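Local coordinates for protein peroxidase (Cellulomonas bogoriensis 69B4 = DSM 16987, PDB 6QZO) that binds heme b and, as a member of the DyP-type family, probably acts as a peroxidase that reduces hydrogen peroxide while oxidising other substrates, at residues A[35-40]-A[365-370]; A[52-57]-A[171-176]; A[67-72]-A[373-378]; A[98-103]-A[146-151]. All blocks are in the same frame, centred on the assembly; numbering follows the deposited sequence.

Contact 1 of 4, residues A[35-40]-A[365-370]; sequences EHQAGI and AVPGGW
The indole of Trp370 meets Gln37 at its rim: CG of Gln37 lies near the ring plane, 4.3 Å from Trp370 CZ3. His33 packs edge-to-face with the same indole, and Trp370 NE1 is hydrogen-bonded to Glu76 OE2 of helix 61-78. The ring of His36 carries Glu35 CG over one face, offset toward the rim. It also stacks with Trp216, and its ND1 is hydrogen-bonded to Gly227 O. The contact joins the two ferredoxin-like halves of the DyP peroxidase fold. Residues 35-40 belong to the loop before strand 47-55 of the N-terminal sheet. Residues 365-370 leave the edge strand 356-366 of the C-terminal sheet. The backbones pass closely, with His36 CA and Gly369 CA 3.8 Å apart. Having no side chain, Gly369 lets the His36 peptide sit against its CA. Gly369 N donates to Glu35 O at 3.0 Å, from above the carbonyl plane. At the strand end, Ile40 CD1 and Val366 CG1 touch tip to tip at 4.0 Å. Gln37 is the main side chain here. Its CG is anti to the carbonyl carbon (chi1 -71°) and the chain then runs extended toward Pro367. The buried amide is gripped at both ends, which fixes its rotation. OE1 accepts from Val103 N of strand 100-105. NE2 donates to Pro367 O at 3.0 Å and 167°, with that oxygen lying close to the Gln37 amide plane.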
loop_
_atom_site.group_PDB
_atom_site.type_symbol
_atom_site.label_atom_id
_atom_site.label_comp_id
_atom_site.label_asym_id
_atom_site.label_seq_id
_atom_site.Cartn_x
_atom_site.Cartn_y
_atom_site.Cartn_z
ATOM N N GLU A 35 30.125 1.611 7.568
ATOM C CA GLU A 35 30.889 1.908 6.329
ATOM C C GLU A 35 29.907 2.369 5.240
ATOM O O GLU A 35 30.236 3.326 4.517
ATOM C CB GLU A 35 31.700 0.665 5.914
ATOM C CG GLU A 35 32.680 0.910 4.775
ATOM C CD GLU A 35 33.731 -0.167 4.547
ATOM O OE1 GLU A 35 33.589 -1.258 5.104
ATOM O OE2 GLU A 35 34.614 0.047 3.694
ATOM N N HIS A 36 28.737 1.735 5.134
ATOM C CA HIS A 36 27.729 2.038 4.076
ATOM C C HIS A 36 26.403 2.458 4.705
ATOM O O HIS A 36 26.175 2.128 5.883
ATOM C CB HIS A 36 27.524 0.822 3.170
ATOM C CG HIS A 36 28.779 0.088 2.823
ATOM N ND1 HIS A 36 29.684 0.569 1.897
ATOM C CD2 HIS A 36 29.257 -1.105 3.241
ATOM C CE1 HIS A 36 30.668 -0.299 1.760
ATOM N NE2 HIS A 36 30.431 -1.336 2.583
ATOM N N GLN A 37 25.554 3.143 3.942
ATOM C CA GLN A 37 24.137 3.392 4.319
ATOM C C GLN A 37 23.417 2.039 4.360
ATOM O O GLN A 37 23.757 1.166 3.555
ATOM C CB GLN A 37 23.442 4.324 3.325
ATOM C CG GLN A 37 23.912 5.774 3.393
ATOM C CD GLN A 37 22.987 6.719 2.669
ATOM O OE1 GLN A 37 21.900 7.037 3.148
ATOM N NE2 GLN A 37 23.418 7.181 1.506
ATOM N N ALA A 38 22.474 1.860 5.283
ATOM C CA ALA A 38 21.595 0.671 5.328
ATOM C C ALA A 38 20.562 0.819 4.208
ATOM O O ALA A 38 20.457 1.934 3.652
ATOM C CB ALA A 38 20.948 0.566 6.683
ATOM N N GLY A 39 19.849 -0.257 3.879
ATOM C CA GLY A 39 18.741 -0.223 2.909
ATOM C C GLY A 39 19.203 -0.553 1.512
ATOM O O GLY A 39 18.412 -0.360 0.577
ATOM N N ILE A 40 20.442 -1.047 1.384
ATOM C CA ILE A 40 21.071 -1.431 0.087
ATOM C C ILE A 40 21.370 -2.930 0.117
ATOM O O ILE A 40 20.725 -3.661 -0.674
ATOM C CB ILE A 40 22.300 -0.558 -0.208
ATOM C CG1 ILE A 40 21.910 0.923 -0.236
ATOM C CG2 ILE A 40 22.957 -0.974 -1.506
ATOM C CD1 ILE A 40 23.086 1.873 -0.089
ATOM N N ALA A 365 23.289 9.664 -6.865
ATOM C CA ALA A 365 24.569 9.319 -6.205
ATOM C C ALA A 365 24.264 9.110 -4.726
ATOM O O ALA A 365 23.602 9.968 -4.133
ATOM C CB ALA A 365 25.569 10.418 -6.421
ATOM N N VAL A 366 24.723 8.001 -4.172
ATOM C CA VAL A 366 24.408 7.582 -2.786
ATOM C C VAL A 366 25.673 7.743 -1.955
ATOM O O VAL A 366 26.650 7.014 -2.149
ATOM C CB VAL A 366 23.872 6.138 -2.789
ATOM C CG1 VAL A 366 23.613 5.618 -1.385
ATOM C CG2 VAL A 366 22.610 6.044 -3.640
ATOM N N PRO A 367 25.707 8.707 -1.007
ATOM C CA PRO A 367 26.839 8.837 -0.108
ATOM C C PRO A 367 27.124 7.522 0.615
ATOM O O PRO A 367 26.234 6.657 0.693
ATOM C CB PRO A 367 26.411 9.890 0.922
ATOM C CG PRO A 367 25.307 10.659 0.246
ATOM C CD PRO A 367 24.668 9.710 -0.745
ATOM N N GLY A 368 28.344 7.416 1.140
ATOM C CA GLY A 368 28.753 6.329 2.035
ATOM C C GLY A 368 28.005 6.457 3.340
ATOM O O GLY A 368 27.221 7.405 3.464
ATOM N N GLY A 369 28.231 5.527 4.258
ATOM C CA GLY A 369 27.637 5.550 5.601
ATOM C C GLY A 369 28.302 6.599 6.484
ATOM O O GLY A 369 29.157 7.380 5.978
ATOM N N TRP A 370 27.908 6.609 7.757
ATOM C CA TRP A 370 28.369 7.574 8.778
ATOM C C TRP A 370 28.262 6.916 10.153
ATOM O O TRP A 370 27.586 5.864 10.253
ATOM C CB TRP A 370 27.576 8.886 8.669
ATOM C CG TRP A 370 26.222 8.885 9.304
ATOM C CD1 TRP A 370 25.902 9.363 10.545
ATOM C CD2 TRP A 370 24.982 8.474 8.701
ATOM N NE1 TRP A 370 24.557 9.228 10.776
ATOM C CE2 TRP A 370 23.962 8.696 9.660
ATOM C CE3 TRP A 370 24.631 7.905 7.469
ATOM C CZ2 TRP A 370 22.627 8.368 9.421
ATOM C CZ3 TRP A 370 23.311 7.593 7.230
ATOM C CH2 TRP A 370 22.326 7.814 8.200
#

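Contact 2 of 4, residues A[52-57]-A[171-176]; sequences ALDLAS and SVRWVQ
Ala52 and Trp174 meet methyl to ring. Ala52 CB sits over the six-membered ring of Trp174, 3.3 Å from its centroid, in a tight CH-pi contact. Gln176 NE2 lies over the opposite face of the indole, toward its rim. Beside this pair, Asp54 and Arg173 form a salt bridge. Arg173 CG is anti to the backbone N (chi1 180°) and the chain runs extended to NE. NH1 thereby meets OD2 of Asp54 at 2.8 Å. The bond uses the syn lone pair of OD2 and lies in the guanidinium plane, although the two flat groups are turned 51° apart. The backbone sets these positions through a classic beta bulge between antiparallel strands. Arg173 and Trp174 both face Ala52. Ala52 O takes a bond of 2.8 Å from Arg173 N and a weak one of 3.4 Å from Trp174 N. Past the bulge, Asp54 and Ser171 form a hydrogen-bonded pair, with Asp54 N 2.8 Å from Ser171 O. Strand 170-179 is an edge strand of the ferredoxin-like N-terminal sheet. Val172 and Val175 pack on Pro316 of the second subunit. Two backbone groups outside hold the charged pair: Cys139 O accepts from Arg173 NE, and Asp142 N donates to Asp54 OD1. Both ions thus have backbone partners besides each other. This would favour a charged carboxylate and a fixed guanidinium at this partly exposed sheet margin.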
loop_
_atom_site.group_PDB
_atom_site.type_symbol
_atom_site.label_atom_id
_atom_site.label_comp_id
_atom_site.label_asym_id
_atom_site.label_seq_id
_atom_site.Cartn_x
_atom_site.Cartn_y
_atom_site.Cartn_z
ATOM N N ALA A 52 11.095 11.328 -3.808
ATOM C CA ALA A 52 11.899 12.324 -4.533
ATOM C C ALA A 52 11.456 13.716 -4.096
ATOM O O ALA A 52 10.234 13.985 -4.089
ATOM C CB ALA A 52 11.752 12.150 -6.028
ATOM N N LEU A 53 12.422 14.568 -3.750
ATOM C CA LEU A 53 12.147 15.975 -3.394
ATOM C C LEU A 53 12.955 16.870 -4.325
ATOM O O LEU A 53 13.987 16.412 -4.839
ATOM C CB LEU A 53 12.481 16.210 -1.918
ATOM C CG LEU A 53 11.703 15.326 -0.931
ATOM C CD1 LEU A 53 12.544 14.144 -0.473
ATOM C CD2 LEU A 53 11.236 16.134 0.269
ATOM N N ASP A 54 12.445 18.069 -4.572
ATOM C CA ASP A 54 13.147 19.130 -5.335
ATOM C C ASP A 54 13.501 20.265 -4.374
ATOM O O ASP A 54 12.643 20.690 -3.586
ATOM C CB ASP A 54 12.306 19.590 -6.524
ATOM C CG ASP A 54 12.369 18.663 -7.710
ATOM O OD1 ASP A 54 13.292 17.813 -7.760
ATOM O OD2 ASP A 54 11.484 18.794 -8.570
ATOM N N LEU A 55 14.742 20.727 -4.411
ATOM C CA LEU A 55 15.203 21.871 -3.584
ATOM C C LEU A 55 14.489 23.139 -4.064
ATOM O O LEU A 55 14.163 23.221 -5.252
ATOM C CB LEU A 55 16.726 21.981 -3.700
ATOM C CG LEU A 55 17.487 20.779 -3.145
ATOM C CD1 LEU A 55 18.942 20.820 -3.546
ATOM C CD2 LEU A 55 17.360 20.775 -1.622
ATOM N N ALA A 56 14.218 24.082 -3.164
ATOM C CA ALA A 56 13.736 25.441 -3.536
ATOM C C ALA A 56 14.795 26.136 -4.399
ATOM O O ALA A 56 15.974 25.828 -4.218
ATOM C CB ALA A 56 13.419 26.224 -2.289
ATOM N N SER A 57 14.382 27.038 -5.286
ATOM C CA SER A 57 15.264 27.862 -6.159
ATOM C C SER A 57 16.247 28.683 -5.302
ATOM O O SER A 57 17.349 29.001 -5.782
ATOM C CB SER A 57 14.461 28.756 -7.056
ATOM O OG SER A 57 13.685 29.664 -6.290
ATOM N N SER A 171 10.591 20.341 -1.498
ATOM C CA SER A 171 9.180 19.897 -1.619
ATOM C C SER A 171 9.131 18.567 -2.373
ATOM O O SER A 171 10.077 18.267 -3.128
ATOM C CB SER A 171 8.347 20.958 -2.254
ATOM O OG SER A 171 8.801 21.233 -3.570
ATOM N N VAL A 172 8.089 17.785 -2.124
ATOM C CA VAL A 172 7.879 16.441 -2.734
ATOM C C VAL A 172 7.694 16.627 -4.243
ATOM O O VAL A 172 6.926 17.510 -4.644
ATOM C CB VAL A 172 6.671 15.714 -2.124
ATOM C CG1 VAL A 172 6.392 14.404 -2.849
ATOM C CG2 VAL A 172 6.861 15.477 -0.639
ATOM N N ARG A 173 8.400 15.818 -5.035
ATOM C CA ARG A 173 8.263 15.791 -6.509
ATOM C C ARG A 173 7.397 14.583 -6.881
ATOM O O ARG A 173 6.420 14.745 -7.640
ATOM C CB ARG A 173 9.659 15.720 -7.131
ATOM C CG ARG A 173 9.644 15.684 -8.652
ATOM C CD ARG A 173 11.030 15.443 -9.210
ATOM N NE ARG A 173 10.914 15.367 -10.655
ATOM C CZ ARG A 173 10.820 16.414 -11.469
ATOM N NH1 ARG A 173 10.852 17.647 -10.995
ATOM N NH2 ARG A 173 10.701 16.223 -12.770
ATOM N N TRP A 174 7.766 13.414 -6.350
ATOM C CA TRP A 174 6.970 12.170 -6.482
ATOM C C TRP A 174 7.244 11.245 -5.303
ATOM O O TRP A 174 8.259 11.433 -4.587
ATOM C CB TRP A 174 7.216 11.464 -7.821
ATOM C CG TRP A 174 8.642 11.242 -8.254
ATOM C CD1 TRP A 174 9.269 11.889 -9.282
ATOM C CD2 TRP A 174 9.579 10.248 -7.787
ATOM N NE1 TRP A 174 10.526 11.397 -9.463
ATOM C CE2 TRP A 174 10.751 10.390 -8.565
ATOM C CE3 TRP A 174 9.572 9.280 -6.778
ATOM C CZ2 TRP A 174 11.893 9.608 -8.359
ATOM C CZ3 TRP A 174 10.696 8.497 -6.585
ATOM C CH2 TRP A 174 11.841 8.659 -7.364
ATOM N N VAL A 175 6.328 10.304 -5.114
ATOM C CA VAL A 175 6.411 9.171 -4.147
ATOM C C VAL A 175 5.966 7.920 -4.892
ATOM O O VAL A 175 4.847 7.921 -5.430
ATOM C CB VAL A 175 5.526 9.398 -2.915
ATOM C CG1 VAL A 175 5.703 8.297 -1.891
ATOM C CG2 VAL A 175 5.753 10.762 -2.287
ATOM N N GLN A 176 6.837 6.914 -4.934
ATOM C CA GLN A 176 6.555 5.588 -5.520
ATOM C C GLN A 176 6.526 4.594 -4.364
ATOM O O GLN A 176 7.504 4.531 -3.619
ATOM C CB GLN A 176 7.613 5.253 -6.571
ATOM C CG GLN A 176 7.613 6.244 -7.732
ATOM C CD GLN A 176 8.502 5.780 -8.862
ATOM O OE1 GLN A 176 8.303 4.711 -9.439
ATOM N NE2 GLN A 176 9.505 6.584 -9.180
#

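Contact 3 of 4, residues A[67-72]-A[373-378]; sequences LLRVWT and GEYVGQ
Tyr375 turns its side chain onto one flank of the helix that holds Leu68, Arg69 and Thr72. Its CB touches Thr72 OG1 at 3.4 Å. The first torsion places CG between the backbone N and the carbonyl carbon (chi1 72°), which carries the ring up beside Arg69. Arg69 CG lies over one ring face, 3.8 Å from Tyr375 CG, in a CH-pi contact. CD1 of the ring reaches Leu68 CB at 4.1 Å. Further out, CE2 of Tyr375 lies over a face of the Arg69 guanidinium, 3.8 Å from NH2, with the planes 30° apart. Gln378 CB covers the opposite face of the ring. Residues 375-378 form a type II beta turn. Gly377, with positive phi, is the N-cap of the short helix 378-381. The turn packs this C-terminal stretch of the chain on helix 61-78 of the N-terminal ferredoxin-like domain. Val376 N donates to Thr72 OG1 at 3.1 Å and 163°. That hydroxyl in turn donates to Leu68 O at 2.6 Å. Leu68 O also accepts from Thr72 N, which approaches from the other face of the carbonyl. Leu68 CD1 packs 3.5 Å from Val376 O. Arg69 NE is in a salt bridge with Glu65.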
loop_
_atom_site.group_PDB
_atom_site.type_symbol
_atom_site.label_atom_id
_atom_site.label_comp_id
_atom_site.label_asym_id
_atom_site.label_seq_id
_atom_site.Cartn_x
_atom_site.Cartn_y
_atom_site.Cartn_z
ATOM N N LEU A 67 19.397 20.560 5.838
ATOM C CA LEU A 67 18.425 19.503 5.461
ATOM C C LEU A 67 18.991 18.115 5.793
ATOM O O LEU A 67 18.295 17.328 6.440
ATOM C CB LEU A 67 18.141 19.617 3.963
ATOM C CG LEU A 67 17.172 18.582 3.418
ATOM C CD1 LEU A 67 15.852 18.630 4.170
ATOM C CD2 LEU A 67 16.932 18.799 1.924
ATOM N N LEU A 68 20.208 17.825 5.338
ATOM C CA LEU A 68 20.895 16.522 5.576
ATOM C C LEU A 68 21.115 16.299 7.071
ATOM O O LEU A 68 21.089 15.131 7.511
ATOM C CB LEU A 68 22.236 16.504 4.836
ATOM C CG LEU A 68 22.143 16.580 3.320
ATOM C CD1 LEU A 68 23.540 16.593 2.709
ATOM C CD2 LEU A 68 21.308 15.425 2.764
ATOM N N ARG A 69 21.371 17.370 7.813
ATOM C CA ARG A 69 21.662 17.276 9.266
ATOM C C ARG A 69 20.370 16.983 10.029
ATOM O O ARG A 69 20.420 16.121 10.912
ATOM C CB ARG A 69 22.306 18.554 9.789
ATOM C CG ARG A 69 23.792 18.708 9.468
ATOM C CD ARG A 69 24.245 19.925 10.248
ATOM N NE ARG A 69 25.606 20.360 9.997
ATOM C CZ ARG A 69 26.638 20.173 10.815
ATOM N NH1 ARG A 69 26.514 19.496 11.944
ATOM N NH2 ARG A 69 27.835 20.611 10.466
ATOM N N VAL A 70 19.267 17.680 9.732
ATOM C CA VAL A 70 17.966 17.414 10.422
ATOM C C VAL A 70 17.498 15.992 10.060
ATOM O O VAL A 70 17.000 15.291 10.951
ATOM C CB VAL A 70 16.885 18.478 10.148
ATOM C CG1 VAL A 70 17.290 19.831 10.715
ATOM C CG2 VAL A 70 16.541 18.605 8.675
ATOM N N TRP A 71 17.700 15.566 8.815
ATOM C CA TRP A 71 17.319 14.203 8.354
ATOM C C TRP A 71 18.147 13.147 9.091
ATOM O O TRP A 71 17.585 12.106 9.461
ATOM C CB TRP A 71 17.472 14.066 6.846
ATOM C CG TRP A 71 16.279 14.525 6.068
ATOM C CD1 TRP A 71 15.031 14.820 6.539
ATOM C CD2 TRP A 71 16.223 14.691 4.641
ATOM N NE1 TRP A 71 14.223 15.186 5.503
ATOM C CE2 TRP A 71 14.918 15.110 4.327
ATOM C CE3 TRP A 71 17.154 14.557 3.610
ATOM C CZ2 TRP A 71 14.515 15.381 3.022
ATOM C CZ3 TRP A 71 16.756 14.829 2.321
ATOM C CH2 TRP A 71 15.460 15.241 2.038
ATOM N N THR A 72 19.437 13.409 9.292
ATOM C CA THR A 72 20.340 12.471 10.016
ATOM C C THR A 72 19.772 12.213 11.412
ATOM O O THR A 72 19.672 11.049 11.809
ATOM C CB THR A 72 21.774 12.994 10.052
ATOM O OG1 THR A 72 22.205 13.097 8.690
ATOM C CG2 THR A 72 22.682 12.079 10.845
ATOM N N GLY A 373 27.616 11.043 15.450
ATOM C CA GLY A 373 28.197 12.399 15.458
ATOM C C GLY A 373 28.521 12.939 14.070
ATOM O O GLY A 373 28.838 14.119 13.967
ATOM N N GLU A 374 28.425 12.110 13.029
ATOM C CA GLU A 374 28.543 12.549 11.618
ATOM C C GLU A 374 27.128 12.772 11.068
ATOM O O GLU A 374 26.169 12.564 11.818
ATOM C CB GLU A 374 29.366 11.526 10.828
ATOM C CG GLU A 374 30.786 11.348 11.359
ATOM C CD GLU A 374 31.620 10.276 10.661
ATOM O OE1 GLU A 374 31.067 9.511 9.845
ATOM O OE2 GLU A 374 32.858 10.257 10.874
ATOM N N TYR A 375 27.008 13.197 9.813
ATOM C CA TYR A 375 25.713 13.330 9.095
ATOM C C TYR A 375 25.870 12.845 7.650
ATOM O O TYR A 375 26.978 12.906 7.076
ATOM C CB TYR A 375 25.179 14.756 9.210
ATOM C CG TYR A 375 25.918 15.798 8.414
ATOM C CD1 TYR A 375 25.564 16.080 7.105
ATOM C CD2 TYR A 375 26.938 16.536 8.980
ATOM C CE1 TYR A 375 26.211 17.059 6.375
ATOM C CE2 TYR A 375 27.600 17.521 8.262
ATOM C CZ TYR A 375 27.234 17.785 6.958
ATOM O OH TYR A 375 27.886 18.744 6.245
ATOM N N VAL A 376 24.779 12.331 7.084
ATOM C CA VAL A 376 24.780 11.696 5.742
ATOM C C VAL A 376 25.162 12.771 4.711
ATOM O O VAL A 376 24.549 13.853 4.720
ATOM C CB VAL A 376 23.437 11.022 5.428
ATOM C CG1 VAL A 376 22.300 12.033 5.321
ATOM C CG2 VAL A 376 23.529 10.171 4.170
ATOM N N GLY A 377 26.174 12.479 3.883
ATOM C CA GLY A 377 26.606 13.339 2.768
ATOM C C GLY A 377 27.607 14.384 3.219
ATOM O O GLY A 377 27.970 15.257 2.416
ATOM N N GLN A 378 28.080 14.262 4.458
ATOM C CA GLN A 378 29.022 15.227 5.087
ATOM C C GLN A 378 30.289 15.388 4.221
ATOM O O GLN A 378 30.715 16.540 4.030
ATOM C CB GLN A 378 29.361 14.740 6.491
ATOM C CG GLN A 378 30.284 15.674 7.260
ATOM C CD GLN A 378 30.406 15.203 8.687
ATOM O OE1 GLN A 378 29.953 14.112 9.044
ATOM N NE2 GLN A 378 31.002 16.037 9.520
#

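Contact 4 of 4, residues A[98-103]-A[146-151]; sequences ALTVTV and QVCADD
Leu99 CD1 packs on Val147 CG1 at 3.8 Å and on Ala149 CB at 4.0 Å. Leu99 CG is anti to the backbone N (chi1 -179°), which brings this methyl across to the neighbouring strand. Val101 CG2 adds a looser touch on Val147 CG1. Helices 61-78 and 152-165 cover this apolar face. The two strands are antiparallel neighbours in the ferredoxin-like N-terminal sheet, with 100-105 at its edge. Two hydrogen-bonded pairs, Thr100 with Cys148 and Thr102 with Gln146, tie them with four bonds. The straightest runs from Cys148 N to Thr100 O, 3.0 Å and 174°. The other face of the sheet is more polar. There Thr100 OG1 lies 3.3 Å from Cys148 CB. Thr102 and Gln146 lie side by side and point the same way, with OG1 and NE2 3.6 Å apart. Their partners are elsewhere: Thr102 OG1 is hydrogen-bonded to Ala38 O, Gln146 NE2 to Gly39 O and Gln146 OE1 to Tyr331 OH. At the strand end Asp151 is the N-cap of helix 152-165 and forms a salt bridge with Arg181 of the second subunit. The buried amide of Gln146 is thus satisfied at both ends, and its orientation is fixed between the loop around Gly39 and Tyr331 of the C-terminal sheet.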
loop_
_atom_site.group_PDB
_atom_site.type_symbol
_atom_site.label_atom_id
_atom_site.label_comp_id
_atom_site.label_asym_id
_atom_site.label_seq_id
_atom_site.Cartn_x
_atom_site.Cartn_y
_atom_site.Cartn_z
ATOM N N ALA A 98 12.255 -2.838 11.330
ATOM C CA ALA A 98 13.424 -2.907 10.416
ATOM C C ALA A 98 13.521 -1.654 9.531
ATOM O O ALA A 98 14.078 -1.758 8.433
ATOM C CB ALA A 98 13.342 -4.168 9.592
ATOM N N LEU A 99 13.024 -0.504 9.992
ATOM C CA LEU A 99 13.033 0.751 9.193
ATOM C C LEU A 99 14.466 1.038 8.727
ATOM O O LEU A 99 15.370 0.981 9.581
ATOM C CB LEU A 99 12.521 1.926 10.027
ATOM C CG LEU A 99 12.456 3.269 9.299
ATOM C CD1 LEU A 99 11.535 3.190 8.095
ATOM C CD2 LEU A 99 11.979 4.365 10.253
ATOM N N THR A 100 14.631 1.335 7.430
ATOM C CA THR A 100 15.833 1.972 6.838
ATOM C C THR A 100 15.406 3.198 6.029
ATOM O O THR A 100 14.277 3.195 5.492
ATOM C CB THR A 100 16.616 1.018 5.922
ATOM O OG1 THR A 100 15.796 0.605 4.824
ATOM C CG2 THR A 100 17.138 -0.198 6.650
ATOM N N VAL A 101 16.270 4.210 5.993
ATOM C CA VAL A 101 16.184 5.385 5.084
ATOM C C VAL A 101 17.511 5.433 4.352
ATOM O O VAL A 101 18.548 5.418 5.055
ATOM C CB VAL A 101 15.921 6.695 5.848
ATOM C CG1 VAL A 101 15.783 7.894 4.910
ATOM C CG2 VAL A 101 14.690 6.571 6.730
ATOM N N THR A 102 17.488 5.399 3.023
ATOM C CA THR A 102 18.684 5.523 2.155
ATOM C C THR A 102 18.562 6.855 1.419
ATOM O O THR A 102 17.485 7.073 0.794
ATOM C CB THR A 102 18.782 4.334 1.192
ATOM O OG1 THR A 102 18.614 3.111 1.927
ATOM C CG2 THR A 102 20.082 4.313 0.424
ATOM N N VAL A 103 19.577 7.720 1.542
ATOM C CA VAL A 103 19.581 9.085 0.936
ATOM C C VAL A 103 20.411 9.043 -0.344
ATOM O O VAL A 103 21.566 8.581 -0.298
ATOM C CB VAL A 103 20.151 10.135 1.908
ATOM C CG1 VAL A 103 20.019 11.548 1.362
ATOM C CG2 VAL A 103 19.496 10.024 3.273
ATOM N N GLN A 146 14.853 6.622 -0.035
ATOM C CA GLN A 146 14.289 5.256 -0.096
ATOM C C GLN A 146 13.962 4.858 1.337
ATOM O O GLN A 146 14.918 4.629 2.115
ATOM C CB GLN A 146 15.245 4.252 -0.733
ATOM C CG GLN A 146 14.660 2.843 -0.760
ATOM C CD GLN A 146 15.689 1.817 -1.143
ATOM O OE1 GLN A 146 15.925 1.563 -2.318
ATOM N NE2 GLN A 146 16.301 1.215 -0.138
ATOM N N VAL A 147 12.671 4.808 1.665
ATOM C CA VAL A 147 12.170 4.452 3.023
ATOM C C VAL A 147 11.578 3.047 2.941
ATOM O O VAL A 147 10.594 2.839 2.152
ATOM C CB VAL A 147 11.139 5.471 3.537
ATOM C CG1 VAL A 147 10.848 5.287 5.022
ATOM C CG2 VAL A 147 11.593 6.891 3.262
ATOM N N CYS A 148 12.176 2.122 3.700
ATOM C CA CYS A 148 11.832 0.681 3.702
ATOM C C CYS A 148 11.494 0.235 5.120
ATOM O O CYS A 148 12.241 0.633 6.032
ATOM C CB CYS A 148 13.003 -0.151 3.212
ATOM S SG CYS A 148 13.297 0.060 1.448
ATOM N N ALA A 149 10.457 -0.591 5.270
ATOM C CA ALA A 149 10.041 -1.169 6.570
ATOM C C ALA A 149 9.126 -2.379 6.372
ATOM O O ALA A 149 8.542 -2.538 5.285
ATOM C CB ALA A 149 9.377 -0.118 7.422
ATOM N N ASP A 150 9.006 -3.194 7.413
ATOM C CA ASP A 150 8.133 -4.392 7.452
ATOM C C ASP A 150 6.738 -4.013 7.954
ATOM O O ASP A 150 5.961 -4.945 8.227
ATOM C CB ASP A 150 8.747 -5.483 8.337
ATOM C CG ASP A 150 9.710 -6.382 7.605
ATOM O OD1 ASP A 150 9.539 -6.536 6.369
ATOM O OD2 ASP A 150 10.618 -6.921 8.272
ATOM N N ASP A 151 6.438 -2.718 8.076
ATOM C CA ASP A 151 5.125 -2.218 8.565
ATOM C C ASP A 151 4.774 -0.892 7.889
ATOM O O ASP A 151 5.615 -0.003 7.869
ATOM C CB ASP A 151 5.124 -2.046 10.082
ATOM C CG ASP A 151 3.732 -1.741 10.611
ATOM O OD1 ASP A 151 3.351 -0.553 10.608
ATOM O OD2 ASP A 151 3.010 -2.713 10.952
#

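How the contacts relate
Contacts 2 and 4 are strand pairings at the two edges of one N-terminal sheet. Contact 4 is buried and regular. Contact 2 is partly exposed and bulged, with an ion pair added to its backbone bonds. Both touch the second subunit. Contacts 1 and 3 instead bring the C-terminal end of the chain onto the N-terminal half. Both are buried; contact 1 sets a loop against a strand end, contact 3 a turn against a helix. Contact 1 has a single backbone bond and a Gln37 amide bond; contact 3 rests on the Thr72 hydroxyl and the packing of Tyr375. Contact 1 touches contact 4 through Pro367 and Val103, and contact 3 through Trp370 and Thr72. The centre of contact 3 lies farthest from the chain centre, about 22 Å away.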